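PDB 3EDN: phenazine biosynthesis protein, PhzF family, which is of unknown function but probably acts as an isomerase-like enzyme on a small metabolite. Local coordinates for residues F12-M18 with H263-V268; N20-I24 with H75-T80; Y68-L72 with T100-L105; Q123-K129 with T160-T164. All coordinates share one frame; numbering follows the deposited sequence.

Interaction 2 is the buried one: helix 74-86 packs on strand 20-25 through glycine, alanine and isoleucine, with polar groups gathered at the helix start around a sulfate. Interaction 1 touches it through Phe12, which packs on His75 and Val78, and is partly buried; it relies on backbone carbonyls because a loop there meets the start of a strand. Interaction 4, also partly buried, mixes threonine and glutamine hydrogen bonds with tryptophan packing, and its centre lies about 24 Å from that of interaction 1. Interaction 3 lies at the surface, where a salt bridge, a water and leucine packing do the joining; strand 69-70 is followed, after a short loop, by the helix of interaction 2.

Interaction 1. Residues F12-M18 with H263-V268; sequences FTNKPNM and HKDGRV
Backbone bonds tie Phe12 and Met18 to the start of strand 266-273. Arg267 N donates to Phe12 O at 2.8 Å, and Asp265 N to Met18 O at 2.9 Å, the latter lying in the carbonyl plane on a lone pair and nearly straight (167°). Between them Gly266 CA lies 3.2 Å from Phe12 O in a CA-H...O contact.

Side-chain donors add two bonds, both from above a carbonyl plane. Thr13 OG1, turned away from the Thr13 backbone N (chi1 -167°), reaches Asp265 O at 3.1 Å. The Lys264 chain folds back in its middle and brings Lys264 NZ to Asn17 O at 3.1 Å; that ammonium also bonds to Gly19 O.

The loop joins strands 3-11 and 20-25 and contains a type II turn from Lys15 to Met18. Asn17 takes the third place, where its positive phi is well tolerated by asparagine. Consistent with the two-domain diaminopimelate epimerase fold, the contact probably links the loop of one domain to a strand of the other.

Apolar packing is centred on Phe12, whose ring receives Val268 CG2 over one face, 3.9 Å from the centroid, in a CH-pi contact. The two methyls of valine let CG2 sit on the ring, offset toward its rim, while CG1 lies beside Phe12 CE1; Ile285 and Val228 touch both side chains.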
loop_
_atom_site.group_PDB
_atom_site.type_symbol
_atom_site.label_atom_id
_atom_site.label_comp_id
_atom_site.label_asym_id
_atom_site.label_seq_id
_atom_site.Cartn_x
_atom_site.Cartn_y
_atom_site.Cartn_z
ATOM N N PHE A 12 -7.206 26.337 -3.963
ATOM C CA PHE A 12 -7.768 27.387 -4.834
ATOM C C PHE A 12 -8.396 28.541 -4.053
ATOM O O PHE A 12 -9.397 29.142 -4.478
ATOM C CB PHE A 12 -8.779 26.811 -5.835
ATOM C CG PHE A 12 -8.233 25.710 -6.702
ATOM C CD1 PHE A 12 -7.120 25.927 -7.507
ATOM C CD2 PHE A 12 -8.866 24.475 -6.767
ATOM C CE1 PHE A 12 -6.616 24.905 -8.329
ATOM C CE2 PHE A 12 -8.369 23.472 -7.569
ATOM C CZ PHE A 12 -7.263 23.690 -8.361
ATOM N N THR A 13 -7.812 28.853 -2.904
ATOM C CA THR A 13 -8.222 30.018 -2.138
ATOM C C THR A 13 -7.079 30.480 -1.243
ATOM O O THR A 13 -6.127 29.728 -0.988
ATOM C CB THR A 13 -9.468 29.716 -1.267
ATOM O OG1 THR A 13 -10.024 30.932 -0.765
ATOM C CG2 THR A 13 -9.094 28.827 -0.088
ATOM N N ASN A 14 -7.180 31.728 -0.775
ATOM C CA ASN A 14 -6.208 32.240 0.180
ATOM C C ASN A 14 -6.841 32.454 1.547
ATOM O O ASN A 14 -6.174 32.892 2.483
ATOM C CB ASN A 14 -5.533 33.522 -0.324
ATOM C CG ASN A 14 -6.531 34.566 -0.774
ATOM O OD1 ASN A 14 -7.727 34.469 -0.490
ATOM N ND2 ASN A 14 -6.039 35.581 -1.487
ATOM N N LYS A 15 -8.115 32.086 1.681
ATOM C CA LYS A 15 -8.790 32.212 2.981
ATOM C C LYS A 15 -9.351 30.900 3.498
ATOM O O LYS A 15 -10.025 30.188 2.769
ATOM C CB LYS A 15 -9.872 33.286 2.911
ATOM C CG LYS A 15 -9.275 34.668 2.658
ATOM C CD LYS A 15 -10.215 35.781 3.006
ATOM C CE LYS A 15 -9.598 37.125 2.641
ATOM N NZ LYS A 15 -8.585 37.518 3.632
ATOM N N PRO A 16 -9.050 30.556 4.769
ATOM C CA PRO A 16 -9.547 29.300 5.346
ATOM C C PRO A 16 -11.064 29.158 5.148
ATOM O O PRO A 16 -11.811 30.145 5.278
ATOM C CB PRO A 16 -9.207 29.452 6.840
ATOM C CG PRO A 16 -8.076 30.416 6.881
ATOM C CD PRO A 16 -8.278 31.344 5.736
ATOM N N ASN A 17 -11.510 27.964 4.826
ATOM C CA ASN A 17 -12.913 27.605 4.636
ATOM C C ASN A 17 -13.512 28.036 3.314
ATOM O O ASN A 17 -14.601 27.780 3.070
ATOM C CB ASN A 17 -13.824 28.071 5.786
ATOM C CG ASN A 17 -13.274 27.724 7.166
ATOM O OD1 ASN A 17 -13.425 26.652 7.623
ATOM N ND2 ASN A 17 -12.642 28.630 7.753
HETATM N N MSE A 18 -12.739 28.713 2.498
HETATM C CA MSE A 18 -13.341 29.287 1.298
HETATM C C MSE A 18 -12.949 28.560 0.016
HETATM O O MSE A 18 -13.255 29.010 -1.076
HETATM C CB MSE A 18 -13.048 30.789 1.231
HETATM C CG MSE A 18 -13.388 31.506 2.520
HETATM SE SE MSE A 18 -13.681 33.414 2.332
HETATM C CE MSE A 18 -15.568 33.426 1.848
ATOM N N HIS A 263 -21.066 30.178 -0.361
ATOM C CA HIS A 263 -20.383 30.873 0.746
ATOM C C HIS A 263 -18.882 30.660 0.766
ATOM O O HIS A 263 -18.238 30.769 1.819
ATOM C CB HIS A 263 -21.027 30.493 2.075
ATOM C CG HIS A 263 -22.516 30.510 2.000
ATOM N ND1 HIS A 263 -23.285 29.369 2.100
ATOM C CD2 HIS A 263 -23.372 31.522 1.730
ATOM C CE1 HIS A 263 -24.560 29.688 1.939
ATOM N NE2 HIS A 263 -24.639 30.986 1.716
ATOM N N LYS A 264 -18.330 30.325 -0.398
ATOM C CA LYS A 264 -16.902 30.129 -0.546
ATOM C C LYS A 264 -16.348 31.200 -1.471
ATOM O O LYS A 264 -17.070 32.122 -1.878
ATOM C CB LYS A 264 -16.619 28.748 -1.132
ATOM C CG LYS A 264 -17.262 27.593 -0.378
ATOM C CD LYS A 264 -16.370 27.117 0.720
ATOM C CE LYS A 264 -16.386 25.581 0.814
ATOM N NZ LYS A 264 -15.232 25.084 1.629
ATOM N N ASP A 265 -15.068 31.099 -1.799
ATOM C CA ASP A 265 -14.481 32.066 -2.728
ATOM C C ASP A 265 -13.239 31.480 -3.367
ATOM O O ASP A 265 -12.104 31.777 -2.967
ATOM C CB ASP A 265 -14.164 33.408 -2.048
ATOM C CG ASP A 265 -13.633 34.436 -3.034
ATOM O OD1 ASP A 265 -13.997 34.373 -4.223
ATOM O OD2 ASP A 265 -12.812 35.285 -2.632
ATOM N N GLY A 266 -13.478 30.639 -4.363
ATOM C CA GLY A 266 -12.402 29.934 -5.026
ATOM C C GLY A 266 -11.979 30.644 -6.291
ATOM O O GLY A 266 -12.802 31.277 -6.969
ATOM N N ARG A 267 -10.694 30.549 -6.589
ATOM C CA ARG A 267 -10.152 31.098 -7.828
ATOM C C ARG A 267 -9.149 30.117 -8.408
ATOM O O ARG A 267 -8.352 29.517 -7.690
ATOM C CB ARG A 267 -9.513 32.470 -7.605
ATOM C CG ARG A 267 -10.530 33.581 -7.366
ATOM C CD ARG A 267 -9.905 34.969 -7.448
ATOM N NE ARG A 267 -8.910 35.209 -6.401
ATOM C CZ ARG A 267 -9.189 35.690 -5.189
ATOM N NH1 ARG A 267 -10.440 35.991 -4.859
ATOM N NH2 ARG A 267 -8.213 35.880 -4.304
ATOM N N VAL A 268 -9.225 29.933 -9.716
ATOM C CA VAL A 268 -8.270 29.118 -10.441
ATOM C C VAL A 268 -7.688 29.949 -11.570
ATOM O O VAL A 268 -8.427 30.584 -12.330
ATOM C CB VAL A 268 -8.900 27.858 -11.016
ATOM C CG1 VAL A 268 -7.828 26.979 -11.662
ATOM C CG2 VAL A 268 -9.628 27.104 -9.927
HETATM O O HOH W 1 -8.157 37.511 -1.212
HETATM O O HOH W 2 -17.486 29.059 4.060
#

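Interaction 2. Residues N20-I24 with H75-T80; sequences NPAGI and HGTVGT. With SO4 (sulfate ion), chain C.
Sulfate oxygen O1 is gripped twice by His75, whose ring also stacks on Asn20: His75 ND1 donates to it at 2.7 Å and His75 N at 2.9 Å. With CG between the backbone nitrogen and carbonyl carbon, ND1 comes to lie on the same side as the backbone N, and the two donors converge. The sulfate probably comes from the crystallisation liquor. The Asn20 amide lies flat against one face of the imidazole, the two planes 12° apart, with ND2 above the ring centre; that same ND2 is committed to Val228 O. At the far edge of the ring His75 NE2 makes a weak, bent bond to Pro21 O (3.0 Å, 131°).

Further along, Ala22 CB sits 4.5 Å from Gly79 CA, where a side chain on the helix would point at the strand and clash with that methyl, so glycine is needed. Gly76 CA is a neighbour, 4.3 Å from Ala22 CB. Ile24 then runs past Thr80, its CG1 3.6 Å from Thr80 OG1. That hydroxyl suits a buried helix because it is turned back to Gly76 O at 2.7 Å, sharing the carbonyl with Thr80 N.

The axes of helix segment 75-80 and strand segment 20-24 make 66°, much as the central helix of a diaminopimelate epimerase-like domain lies within its strands. The start of helix 74-86 faces that of helix 230-244, whose Gly230 and Thr231 nitrogens hold the same sulfate, while strands 3-11 and 48-52 flank strand 20-25.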
loop_
_atom_site.group_PDB
_atom_site.type_symbol
_atom_site.label_atom_id
_atom_site.label_comp_id
_atom_site.label_asym_id
_atom_site.label_seq_id
_atom_site.Cartn_x
_atom_site.Cartn_y
_atom_site.Cartn_z
ATOM N N ASN A 20 -11.578 24.367 -1.766
ATOM C CA ASN A 20 -11.868 22.957 -1.952
ATOM C C ASN A 20 -11.003 22.142 -1.002
ATOM O O ASN A 20 -9.795 22.094 -1.157
ATOM C CB ASN A 20 -11.586 22.587 -3.403
ATOM C CG ASN A 20 -12.109 21.202 -3.773
ATOM O OD1 ASN A 20 -12.490 20.409 -2.897
ATOM N ND2 ASN A 20 -12.165 20.918 -5.060
ATOM N N PRO A 21 -11.625 21.529 0.011
ATOM C CA PRO A 21 -10.830 20.827 1.041
ATOM C C PRO A 21 -9.940 19.733 0.510
ATOM O O PRO A 21 -10.326 18.935 -0.371
ATOM C CB PRO A 21 -11.902 20.183 1.925
ATOM C CG PRO A 21 -13.070 21.135 1.797
ATOM C CD PRO A 21 -13.066 21.445 0.302
ATOM N N ALA A 22 -8.740 19.692 1.078
ATOM C CA ALA A 22 -7.748 18.720 0.700
ATOM C C ALA A 22 -7.183 18.171 2.016
ATOM O O ALA A 22 -6.524 18.898 2.755
ATOM C CB ALA A 22 -6.645 19.413 -0.124
ATOM N N GLY A 23 -7.433 16.889 2.306
ATOM C CA GLY A 23 -6.778 16.229 3.440
ATOM C C GLY A 23 -5.361 15.859 3.038
ATOM O O GLY A 23 -5.098 15.541 1.892
ATOM N N ILE A 24 -4.439 15.913 3.990
ATOM C CA ILE A 24 -3.044 15.627 3.682
ATOM C C ILE A 24 -2.353 14.906 4.828
ATOM O O ILE A 24 -2.422 15.328 5.981
ATOM C CB ILE A 24 -2.247 16.939 3.424
ATOM C CG1 ILE A 24 -2.954 17.869 2.433
ATOM C CG2 ILE A 24 -0.828 16.633 2.950
ATOM C CD1 ILE A 24 -2.431 19.294 2.503
ATOM N N HIS A 75 -6.879 19.261 -7.259
ATOM C CA HIS A 75 -6.939 20.133 -6.088
ATOM C C HIS A 75 -6.127 19.569 -4.914
ATOM O O HIS A 75 -5.543 20.327 -4.135
ATOM C CB HIS A 75 -8.377 20.527 -5.693
ATOM C CG HIS A 75 -9.107 19.503 -4.880
ATOM N ND1 HIS A 75 -9.776 18.442 -5.449
ATOM C CD2 HIS A 75 -9.320 19.413 -3.542
ATOM C CE1 HIS A 75 -10.352 17.729 -4.495
ATOM N NE2 HIS A 75 -10.082 18.293 -3.330
ATOM N N GLY A 76 -6.068 18.242 -4.815
ATOM C CA GLY A 76 -5.262 17.601 -3.765
ATOM C C GLY A 76 -3.785 17.843 -4.009
ATOM O O GLY A 76 -3.015 18.070 -3.083
ATOM N N THR A 77 -3.383 17.829 -5.268
ATOM C CA THR A 77 -2.005 18.150 -5.610
ATOM C C THR A 77 -1.675 19.604 -5.287
ATOM O O THR A 77 -0.650 19.902 -4.674
ATOM C CB THR A 77 -1.738 17.830 -7.099
ATOM O OG1 THR A 77 -1.967 16.424 -7.314
ATOM C CG2 THR A 77 -0.311 18.174 -7.490
ATOM N N VAL A 78 -2.544 20.520 -5.686
ATOM C CA VAL A 78 -2.352 21.918 -5.327
ATOM C C VAL A 78 -2.234 22.112 -3.808
ATOM O O VAL A 78 -1.275 22.722 -3.338
ATOM C CB VAL A 78 -3.474 22.807 -5.899
ATOM C CG1 VAL A 78 -3.488 24.205 -5.227
ATOM C CG2 VAL A 78 -3.339 22.918 -7.420
ATOM N N GLY A 79 -3.197 21.594 -3.047
ATOM C CA GLY A 79 -3.141 21.771 -1.602
ATOM C C GLY A 79 -1.907 21.131 -0.987
ATOM O O GLY A 79 -1.252 21.708 -0.103
ATOM N N THR A 80 -1.567 19.943 -1.465
ATOM C CA THR A 80 -0.462 19.179 -0.854
ATOM C C THR A 80 0.896 19.802 -1.150
ATOM O O THR A 80 1.715 19.991 -0.245
ATOM C CB THR A 80 -0.488 17.703 -1.275
ATOM O OG1 THR A 80 -1.730 17.114 -0.863
ATOM C CG2 THR A 80 0.658 16.916 -0.645
HETATM S S SO4 C . -10.286 19.155 -8.902
HETATM O O1 SO4 C . -9.398 18.265 -8.159
HETATM O O2 SO4 C . -10.402 20.491 -8.339
HETATM O O3 SO4 C . -9.887 19.176 -10.275
HETATM O O4 SO4 C . -11.607 18.514 -8.884
#

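Interaction 3. Residues Y68-L72 with T100-L105; sequences YEMDL and TKAGIL. With SO4 (sulfate ion), chain O.
Thr100 meets Leu72 at the base of a tight beta hairpin between strands 95-100 and 103-111, its OG1 3.5 Å from Leu72 CD2. The hydroxyl stands between backbone nitrogen and carbonyl carbon (chi1 79°), a position from which it works inside the type I turn: Thr100 OG1 accepts from Ala102 N, forming an ST turn, and donates to Gly103 O at 2.8 Å on a lone pair. Threonine thus stiffens the turn.

Lys101 comes next. A water joins its backbone N to Asp71 O, bridging the two chains where no direct backbone bond is made. Lys101 CB passes 3.5 Å from Asp71 OD1, and the fully extended side chain then carries Lys101 NZ to Glu69 OE1 at 2.9 Å, in a salt bridge. The ammonium meets this oxygen from above the carboxylate plane, 46° out of it. Lys101 NZ also donates at 2.8 Å to O3 of a sulfate, probably from the crystallisation liquor.

Ala102 sets its methyl against Leu72, with Ala102 CB and Leu72 CG only 3.5 Å apart, a tight fit for which a single methyl is suited. Gly103 closes the turn at backbone angles where a CB would jam against Ala102 O, hence glycine. Beyond it, Leu105 CD1 reaches Leu72 CD2 at 4.0 Å, extending the apolar patch.

Glu69 also bridges to Arg62 through OE2. Two cationic partners would be expected to keep the carboxylate ionised, and in the crystal the sulfate, bound as well by Arg62 and by Glu34 N of the second subunit, probably eases the closeness of lysine and arginine.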
loop_
_atom_site.group_PDB
_atom_site.type_symbol
_atom_site.label_atom_id
_atom_site.label_comp_id
_atom_site.label_asym_id
_atom_site.label_seq_id
_atom_site.Cartn_x
_atom_site.Cartn_y
_atom_site.Cartn_z
ATOM N N TYR A 68 -12.491 5.065 -2.192
ATOM C CA TYR A 68 -11.647 4.446 -3.221
ATOM C C TYR A 68 -10.409 5.289 -3.546
ATOM O O TYR A 68 -10.336 6.471 -3.175
ATOM C CB TYR A 68 -12.472 4.150 -4.490
ATOM C CG TYR A 68 -13.033 5.382 -5.162
ATOM C CD1 TYR A 68 -12.277 6.097 -6.084
ATOM C CD2 TYR A 68 -14.309 5.847 -4.861
ATOM C CE1 TYR A 68 -12.772 7.231 -6.685
ATOM C CE2 TYR A 68 -14.817 6.994 -5.461
ATOM C CZ TYR A 68 -14.048 7.672 -6.382
ATOM O OH TYR A 68 -14.518 8.808 -6.983
ATOM N N GLU A 69 -9.452 4.686 -4.246
ATOM C CA GLU A 69 -8.238 5.383 -4.679
ATOM C C GLU A 69 -8.428 6.007 -6.052
ATOM O O GLU A 69 -8.974 5.377 -6.966
ATOM C CB GLU A 69 -7.033 4.430 -4.708
ATOM C CG GLU A 69 -5.716 5.177 -4.928
ATOM C CD GLU A 69 -4.488 4.288 -4.866
ATOM O OE1 GLU A 69 -4.628 3.053 -4.687
ATOM O OE2 GLU A 69 -3.382 4.848 -4.982
HETATM N N MSE A 70 -7.945 7.240 -6.203
HETATM C CA MSE A 70 -7.993 7.936 -7.494
HETATM C C MSE A 70 -6.597 7.972 -8.090
HETATM O O MSE A 70 -5.618 8.143 -7.365
HETATM C CB MSE A 70 -8.458 9.395 -7.333
HETATM C CG MSE A 70 -9.442 9.650 -6.204
HETATM SE SE MSE A 70 -10.088 11.497 -6.286
HETATM C CE MSE A 70 -10.961 11.301 -7.976
ATOM N N ASP A 71 -6.486 7.870 -9.406
ATOM C CA ASP A 71 -5.166 7.976 -10.023
ATOM C C ASP A 71 -4.591 9.396 -9.957
ATOM O O ASP A 71 -3.373 9.578 -9.854
ATOM C CB ASP A 71 -5.199 7.529 -11.485
ATOM C CG ASP A 71 -5.207 6.017 -11.648
ATOM O OD1 ASP A 71 -5.178 5.280 -10.637
ATOM O OD2 ASP A 71 -5.259 5.571 -12.816
ATOM N N LEU A 72 -5.474 10.392 -10.020
ATOM C CA LEU A 72 -5.089 11.797 -10.037
ATOM C C LEU A 72 -6.083 12.608 -9.238
ATOM O O LEU A 72 -7.268 12.271 -9.165
ATOM C CB LEU A 72 -5.147 12.341 -11.463
ATOM C CG LEU A 72 -4.158 11.802 -12.473
ATOM C CD1 LEU A 72 -4.464 12.418 -13.832
ATOM C CD2 LEU A 72 -2.731 12.115 -12.016
ATOM N N THR A 100 2.769 9.463 -9.973
ATOM C CA THR A 100 1.393 9.039 -9.706
ATOM C C THR A 100 1.051 7.830 -10.564
ATOM O O THR A 100 1.801 7.453 -11.473
ATOM C CB THR A 100 0.337 10.139 -10.004
ATOM O OG1 THR A 100 0.083 10.193 -11.414
ATOM C CG2 THR A 100 0.775 11.507 -9.474
ATOM N N LYS A 101 -0.097 7.227 -10.278
ATOM C CA LYS A 101 -0.533 6.068 -11.032
ATOM C C LYS A 101 -0.889 6.440 -12.472
ATOM O O LYS A 101 -0.921 5.573 -13.349
ATOM C CB LYS A 101 -1.686 5.356 -10.313
ATOM C CG LYS A 101 -1.222 4.631 -9.047
ATOM C CD LYS A 101 -2.307 3.762 -8.433
ATOM C CE LYS A 101 -1.749 2.951 -7.279
ATOM N NZ LYS A 101 -2.812 2.074 -6.725
ATOM N N ALA A 102 -1.126 7.725 -12.733
ATOM C CA ALA A 102 -1.385 8.184 -14.102
ATOM C C ALA A 102 -0.125 8.714 -14.801
ATOM O O ALA A 102 -0.212 9.282 -15.896
ATOM C CB ALA A 102 -2.493 9.225 -14.123
ATOM N N GLY A 103 1.038 8.527 -14.179
ATOM C CA GLY A 103 2.295 9.019 -14.739
ATOM C C GLY A 103 3.016 10.028 -13.858
ATOM O O GLY A 103 2.509 10.432 -12.811
ATOM N N ILE A 104 4.217 10.411 -14.271
ATOM C CA ILE A 104 4.984 11.428 -13.568
ATOM C C ILE A 104 4.488 12.807 -13.995
ATOM O O ILE A 104 4.480 13.130 -15.189
ATOM C CB ILE A 104 6.505 11.270 -13.811
ATOM C CG1 ILE A 104 6.966 9.900 -13.311
ATOM C CG2 ILE A 104 7.302 12.404 -13.138
ATOM C CD1 ILE A 104 8.414 9.599 -13.578
ATOM N N LEU A 105 4.066 13.599 -13.005
ATOM C CA LEU A 105 3.560 14.964 -13.221
ATOM C C LEU A 105 4.623 16.011 -12.940
ATOM O O LEU A 105 5.145 16.078 -11.840
ATOM C CB LEU A 105 2.378 15.245 -12.287
ATOM C CG LEU A 105 1.211 14.268 -12.261
ATOM C CD1 LEU A 105 0.186 14.783 -11.255
ATOM C CD2 LEU A 105 0.598 14.092 -13.649
HETATM S S SO4 O . -1.873 -1.252 -4.829
HETATM O O1 SO4 O . -0.723 -2.061 -4.442
HETATM O O2 SO4 O . -2.509 -0.672 -3.654
HETATM O O3 SO4 O . -1.439 -0.204 -5.746
HETATM O O4 SO4 O . -2.821 -2.143 -5.501
HETATM O O HOH W 3 -1.798 7.856 -8.014
#

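Interaction 4. Residues Q123-K129 with T160-T164; sequences QTAPQFK and TGNWT. With SO4 (sulfate ion), chain F.
A beta hairpin of strands 156-159 and 163-168 brings Thr160 and Trp163 against segment 123-129, which leads into strand 127-130, the other neighbour of strand 156-159. Thr160 donates from OG1 to Gln123 OE1 at 2.7 Å, from above the amide plane. Its chi1 of 53° turns the hydroxyl to Gln123 and leaves Thr160 CG2 to pack on Pro126 CB at 3.9 Å. Thr124 N donates to Thr160 O at 3.1 Å, a bent bond (138°), and a water links that carbonyl to Thr124 OG1.

Segment 123-129 and the turn at Thr160 pass helix 230-244, probably the central helix of the second domain of the epimerase-like fold: Gln123 NE2 bonds to Gly230 O, and Thr160 rests on Val235. Gly161 continues the turn at backbone angles where a CB would jam against Thr160 O, hence glycine.

Trp163 reaches across strand 156-159, a span the broad indole suits. Trp163 CH2 touches Gln127 CB at 3.6 Å, and Trp163 CZ3 lies 3.6 Å from Gln127 O. Gln127 and Lys129 both cross the indole at about a right angle, Lys129 CE lying 3.9 Å from Trp163 CH2. Trp163 N donates to O3 of a sulfate, probably from crystallisation liquor, at 2.8 Å.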
loop_
_atom_site.group_PDB
_atom_site.type_symbol
_atom_site.label_atom_id
_atom_site.label_comp_id
_atom_site.label_asym_id
_atom_site.label_seq_id
_atom_site.Cartn_x
_atom_site.Cartn_y
_atom_site.Cartn_z
ATOM N N GLN A 123 -2.840 20.191 -17.786
ATOM C CA GLN A 123 -4.001 19.328 -17.985
ATOM C C GLN A 123 -3.930 18.689 -19.368
ATOM O O GLN A 123 -3.052 19.001 -20.158
ATOM C CB GLN A 123 -5.288 20.129 -17.823
ATOM C CG GLN A 123 -5.484 20.569 -16.365
ATOM C CD GLN A 123 -6.822 21.222 -16.120
ATOM O OE1 GLN A 123 -7.479 21.662 -17.058
ATOM N NE2 GLN A 123 -7.212 21.326 -14.843
ATOM N N THR A 124 -4.852 17.777 -19.637
ATOM C CA THR A 124 -4.929 17.132 -20.943
ATOM C C THR A 124 -5.471 18.123 -21.975
ATOM O O THR A 124 -6.302 18.979 -21.651
ATOM C CB THR A 124 -5.821 15.877 -20.869
ATOM O OG1 THR A 124 -5.340 15.020 -19.825
ATOM C CG2 THR A 124 -5.793 15.116 -22.182
ATOM N N ALA A 125 -4.992 18.022 -23.215
ATOM C CA ALA A 125 -5.427 18.929 -24.265
ATOM C C ALA A 125 -6.945 18.943 -24.402
ATOM O O ALA A 125 -7.586 17.895 -24.325
ATOM C CB ALA A 125 -4.777 18.567 -25.605
ATOM N N PRO A 126 -7.534 20.135 -24.578
ATOM C CA PRO A 126 -9.003 20.198 -24.564
ATOM C C PRO A 126 -9.725 19.526 -25.737
ATOM O O PRO A 126 -9.243 19.549 -26.885
ATOM C CB PRO A 126 -9.289 21.708 -24.555
ATOM C CG PRO A 126 -8.059 22.332 -25.113
ATOM C CD PRO A 126 -6.911 21.456 -24.773
ATOM N N GLN A 127 -10.881 18.952 -25.422
ATOM C CA GLN A 127 -11.816 18.409 -26.399
ATOM C C GLN A 127 -13.177 19.040 -26.159
ATOM O O GLN A 127 -13.610 19.183 -25.013
ATOM C CB GLN A 127 -11.961 16.903 -26.212
ATOM C CG GLN A 127 -10.679 16.127 -26.333
ATOM C CD GLN A 127 -10.919 14.676 -26.005
ATOM O OE1 GLN A 127 -11.519 13.954 -26.795
ATOM N NE2 GLN A 127 -10.504 14.252 -24.812
ATOM N N PHE A 128 -13.860 19.398 -27.246
ATOM C CA PHE A 128 -15.237 19.886 -27.184
ATOM C C PHE A 128 -16.160 19.085 -28.100
ATOM O O PHE A 128 -15.734 18.618 -29.160
ATOM C CB PHE A 128 -15.296 21.349 -27.623
ATOM C CG PHE A 128 -14.605 22.307 -26.686
ATOM C CD1 PHE A 128 -15.188 22.673 -25.481
ATOM C CD2 PHE A 128 -13.387 22.860 -27.033
ATOM C CE1 PHE A 128 -14.550 23.555 -24.613
ATOM C CE2 PHE A 128 -12.733 23.752 -26.183
ATOM C CZ PHE A 128 -13.313 24.100 -24.966
ATOM N N LYS A 129 -17.426 18.971 -27.699
ATOM C CA LYS A 129 -18.496 18.448 -28.562
ATOM C C LYS A 129 -19.706 19.364 -28.412
ATOM O O LYS A 129 -19.997 19.809 -27.306
ATOM C CB LYS A 129 -18.889 17.042 -28.115
ATOM C CG LYS A 129 -17.743 16.059 -28.056
ATOM C CD LYS A 129 -18.212 14.675 -27.581
ATOM C CE LYS A 129 -17.112 13.622 -27.727
ATOM N NZ LYS A 129 -16.889 13.225 -29.161
ATOM N N THR A 160 -10.788 18.663 -20.222
ATOM C CA THR A 160 -9.320 18.684 -20.154
ATOM C C THR A 160 -8.856 17.539 -19.239
ATOM O O THR A 160 -7.808 17.626 -18.588
ATOM C CB THR A 160 -8.781 20.034 -19.653
ATOM O OG1 THR A 160 -9.417 20.362 -18.402
ATOM C CG2 THR A 160 -9.018 21.137 -20.697
ATOM N N GLY A 161 -9.642 16.468 -19.216
ATOM C CA GLY A 161 -9.397 15.327 -18.326
ATOM C C GLY A 161 -10.695 14.688 -17.856
ATOM O O GLY A 161 -10.766 13.472 -17.692
ATOM N N ASN A 162 -11.724 15.510 -17.652
ATOM C CA ASN A 162 -13.059 15.023 -17.286
ATOM C C ASN A 162 -14.117 15.803 -18.043
ATOM O O ASN A 162 -13.953 16.998 -18.268
ATOM C CB ASN A 162 -13.265 15.183 -15.780
ATOM C CG ASN A 162 -12.304 14.321 -14.982
ATOM O OD1 ASN A 162 -12.569 13.144 -14.740
ATOM N ND2 ASN A 162 -11.172 14.889 -14.608
ATOM N N TRP A 163 -15.206 15.144 -18.430
ATOM C CA TRP A 163 -16.234 15.795 -19.234
ATOM C C TRP A 163 -17.220 16.586 -18.388
ATOM O O TRP A 163 -17.826 16.048 -17.449
ATOM C CB TRP A 163 -17.003 14.770 -20.082
ATOM C CG TRP A 163 -16.236 14.267 -21.278
ATOM C CD1 TRP A 163 -15.609 13.057 -21.409
ATOM C CD2 TRP A 163 -16.009 14.973 -22.508
ATOM N NE1 TRP A 163 -14.996 12.971 -22.636
ATOM C CE2 TRP A 163 -15.240 14.126 -23.338
ATOM C CE3 TRP A 163 -16.385 16.239 -22.989
ATOM C CZ2 TRP A 163 -14.833 14.504 -24.613
ATOM C CZ3 TRP A 163 -15.986 16.615 -24.264
ATOM C CH2 TRP A 163 -15.216 15.746 -25.061
ATOM N N THR A 164 -17.386 17.861 -18.741
ATOM C CA THR A 164 -18.406 18.722 -18.129
ATOM C C THR A 164 -19.164 19.457 -19.247
ATOM O O THR A 164 -18.682 19.530 -20.370
ATOM C CB THR A 164 -17.766 19.712 -17.121
ATOM O OG1 THR A 164 -18.770 20.232 -16.249
ATOM C CG2 THR A 164 -17.031 20.855 -17.840
HETATM S S SO4 F . -15.208 11.615 -16.888
HETATM O O1 SO4 F . -14.197 10.567 -16.745
HETATM O O2 SO4 F . -15.161 12.497 -15.733
HETATM O O3 SO4 F . -15.015 12.323 -18.133
HETATM O O4 SO4 F . -16.533 11.013 -16.948
HETATM O O HOH W 4 -5.551 16.260 -17.059
#